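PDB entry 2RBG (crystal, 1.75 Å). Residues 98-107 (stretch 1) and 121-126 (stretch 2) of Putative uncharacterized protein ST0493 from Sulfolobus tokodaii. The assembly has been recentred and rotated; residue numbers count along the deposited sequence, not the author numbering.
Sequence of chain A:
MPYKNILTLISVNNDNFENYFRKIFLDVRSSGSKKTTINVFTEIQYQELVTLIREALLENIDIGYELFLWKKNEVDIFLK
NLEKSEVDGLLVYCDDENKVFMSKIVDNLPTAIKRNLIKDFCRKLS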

# COMPACT_ATOMS: atom_id res chain seq x y z
N ASN A 98 -15.07 2.86 -4.74
CA ASN A 98 -15.10 1.67 -5.59
C ASN A 98 -14.38 0.46 -5.00
O ASN A 98 -14.17 -0.53 -5.70
CB ASN A 98 -14.50 2.01 -6.96
CG ASN A 98 -15.29 3.07 -7.69
OD1 ASN A 98 -16.39 2.81 -8.18
ND2 ASN A 98 -14.74 4.28 -7.77
N LYS A 99 -14.02 0.54 -3.73
CA LYS A 99 -13.30 -0.56 -3.08
C LYS A 99 -14.09 -1.86 -2.98
O LYS A 99 -13.54 -2.93 -3.23
CB LYS A 99 -12.84 -0.12 -1.68
CG LYS A 99 -12.03 -1.18 -0.94
CD LYS A 99 -11.34 -0.60 0.28
CE LYS A 99 -12.33 -0.00 1.26
NZ LYS A 99 -11.64 0.65 2.41
N VAL A 100 -15.36 -1.78 -2.62
CA VAL A 100 -16.19 -2.98 -2.53
C VAL A 100 -16.29 -3.63 -3.91
O VAL A 100 -16.14 -4.85 -4.05
CB VAL A 100 -17.61 -2.65 -2.02
CG1 VAL A 100 -18.48 -3.90 -2.07
CG2 VAL A 100 -17.54 -2.11 -0.60
N PHE A 101 -16.53 -2.81 -4.92
CA PHE A 101 -16.64 -3.29 -6.29
C PHE A 101 -15.35 -3.97 -6.75
O PHE A 101 -15.37 -5.13 -7.16
CB PHE A 101 -16.96 -2.12 -7.22
CG PHE A 101 -16.97 -2.50 -8.68
CD1 PHE A 101 -17.93 -3.38 -9.17
CD2 PHE A 101 -16.03 -1.97 -9.55
CE1 PHE A 101 -17.95 -3.73 -10.52
CE2 PHE A 101 -16.04 -2.31 -10.90
CZ PHE A 101 -17.00 -3.19 -11.39
N MSE A 102 -14.24 -3.25 -6.68
CA MSE A 102 -12.96 -3.80 -7.11
C MSE A 102 -12.55 -5.04 -6.32
O MSE A 102 -12.01 -5.99 -6.88
CB MSE A 102 -11.86 -2.74 -7.02
CG MSE A 102 -10.49 -3.24 -7.46
SE MSE A 102 -10.50 -3.98 -9.26
CE MSE A 102 -10.62 -2.34 -10.22
N SER A 103 -12.81 -5.03 -5.01
CA SER A 103 -12.45 -6.17 -4.18
C SER A 103 -13.16 -7.44 -4.65
O SER A 103 -12.58 -8.53 -4.63
CB SER A 103 -12.81 -5.90 -2.71
OG SER A 103 -12.00 -4.87 -2.18
N LYS A 104 -14.41 -7.30 -5.07
CA LYS A 104 -15.18 -8.45 -5.54
C LYS A 104 -14.59 -8.99 -6.85
O LYS A 104 -14.46 -10.20 -7.03
CB LYS A 104 -16.64 -8.06 -5.76
CG LYS A 104 -17.52 -9.20 -6.25
CD LYS A 104 -19.00 -8.80 -6.25
CE LYS A 104 -19.25 -7.58 -7.13
NZ LYS A 104 -20.69 -7.19 -7.17
N ILE A 105 -14.22 -8.08 -7.75
CA ILE A 105 -13.63 -8.48 -9.03
C ILE A 105 -12.34 -9.26 -8.78
O ILE A 105 -12.12 -10.31 -9.38
CB ILE A 105 -13.31 -7.24 -9.91
CG1 ILE A 105 -14.61 -6.53 -10.30
CG2 ILE A 105 -12.57 -7.67 -11.17
CD1 ILE A 105 -14.40 -5.32 -11.18
N VAL A 106 -11.49 -8.74 -7.90
CA VAL A 106 -10.24 -9.40 -7.59
C VAL A 106 -10.49 -10.81 -7.05
O VAL A 106 -9.78 -11.75 -7.41
CB VAL A 106 -9.42 -8.60 -6.54
CG1 VAL A 106 -8.17 -9.38 -6.16
CG2 VAL A 106 -9.04 -7.25 -7.11
N ASP A 107 -11.50 -10.96 -6.20
CA ASP A 107 -11.82 -12.26 -5.63
C ASP A 107 -12.19 -13.28 -6.71
O ASP A 107 -11.99 -14.48 -6.52
CB ASP A 107 -12.99 -12.17 -4.64
CG ASP A 107 -12.65 -11.37 -3.40
OD1 ASP A 107 -11.50 -11.45 -2.93
OD2 ASP A 107 -13.55 -10.67 -2.89
N PHE A 121 -3.20 -0.93 -4.77
CA PHE A 121 -3.48 0.34 -4.11
C PHE A 121 -5.00 0.35 -4.09
O PHE A 121 -5.64 1.03 -4.90
CB PHE A 121 -2.97 1.52 -4.93
CG PHE A 121 -3.01 2.83 -4.19
CD1 PHE A 121 -1.98 3.18 -3.33
CD2 PHE A 121 -4.10 3.68 -4.31
CE1 PHE A 121 -2.03 4.37 -2.60
CE2 PHE A 121 -4.16 4.87 -3.59
CZ PHE A 121 -3.12 5.22 -2.73
N CYS A 122 -5.57 -0.42 -3.17
CA CYS A 122 -7.01 -0.52 -3.09
C CYS A 122 -7.54 -1.15 -1.81
O CYS A 122 -8.07 -0.45 -0.94
CB CYS A 122 -7.51 -1.32 -4.30
SG CYS A 122 -9.30 -1.65 -4.32
N ARG A 123 -7.38 -2.46 -1.68
CA ARG A 123 -7.88 -3.18 -0.52
C ARG A 123 -7.37 -2.75 0.86
O ARG A 123 -8.10 -2.86 1.84
CB ARG A 123 -7.69 -4.68 -0.73
CG ARG A 123 -8.61 -5.23 -1.81
CD ARG A 123 -8.41 -6.71 -2.06
NE ARG A 123 -7.09 -6.99 -2.62
CZ ARG A 123 -6.64 -8.20 -2.91
NH1 ARG A 123 -7.41 -9.26 -2.69
NH2 ARG A 123 -5.43 -8.36 -3.42
N LYS A 124 -6.14 -2.26 0.95
CA LYS A 124 -5.61 -1.83 2.24
C LYS A 124 -5.97 -0.38 2.58
O LYS A 124 -5.61 0.12 3.64
CB LYS A 124 -4.08 -2.00 2.29
CG LYS A 124 -3.59 -3.44 2.49
CD LYS A 124 -2.06 -3.48 2.61
CE LYS A 124 -1.54 -4.90 2.86
NZ LYS A 124 -0.05 -4.92 3.05
N LEU A 125 -6.68 0.30 1.68
CA LEU A 125 -7.08 1.68 1.94
C LEU A 125 -8.13 1.72 3.04
O LEU A 125 -9.06 0.91 3.05
CB LEU A 125 -7.66 2.32 0.67
CG LEU A 125 -6.69 2.67 -0.45
CD1 LEU A 125 -7.48 3.09 -1.68
CD2 LEU A 125 -5.76 3.80 -0.00
N SER A 126 -7.99 2.66 3.96
CA SER A 126 -8.93 2.80 5.06
C SER A 126 -10.08 3.75 4.69
O SER A 126 -11.14 3.66 5.33
CB SER A 126 -8.22 3.31 6.32
OG SER A 126 -7.61 4.57 6.10
O HOH W 1 -10.37 -1.55 3.19

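The contact sets one side of a helix, residues 99-107, against the irregular C-terminal segment, and Lys99 does most of the polar work. Its CA-to-CB bond points sideways to the segment, so the chain has to travel to reach it: chi1 and chi2 are t, chi3 turns to p at 59°, and chi4 is t again. That single bend after two extended torsions brings the ammonium to the backbone of the turn, where Lys99 NZ donates a hydrogen bond to Leu125 O at 2.7 Å. The same nitrogen donates to water 1, with Lys99 NZ 2.7 Å from the water oxygen, and the water in turn donates to Arg123 O at 2.9 Å. The lysine thus reads two carbonyls of the type I turn from Cys122 to Leu125, one directly and one through water. The turn is closed by Leu125 N to Cys122 O at 3.1 Å, and the lysine's aliphatic part lies along it, with Lys99 CD 3.5 Å from Cys122 O.

One helical turn on, Ser103 adopts m (-67°), which folds its hydroxyl back on the helix: Ser103 OG donates to Lys99 O at 2.7 Å. With its proton spent there, the oxygen meets the segment through packing, Ser103 OG lying 3.4 Å from Arg123 CG.

Met102, a selenomethionine, points its CA-to-CB bond toward the segment, but the p, p turns of chi2 and chi3 lead its end away. Its contact is therefore made by the stem, Met102 CG to Cys122 SG at 3.7 Å.

Arg123 starts sideways and runs m, t, m, carrying its guanidinium nearer the helix. Val106, in t, covers one face of that group, with Val106 CG1 3.6 Å from Arg123 NH1: a flat cation can rest on a methyl while its edge keeps polar partners.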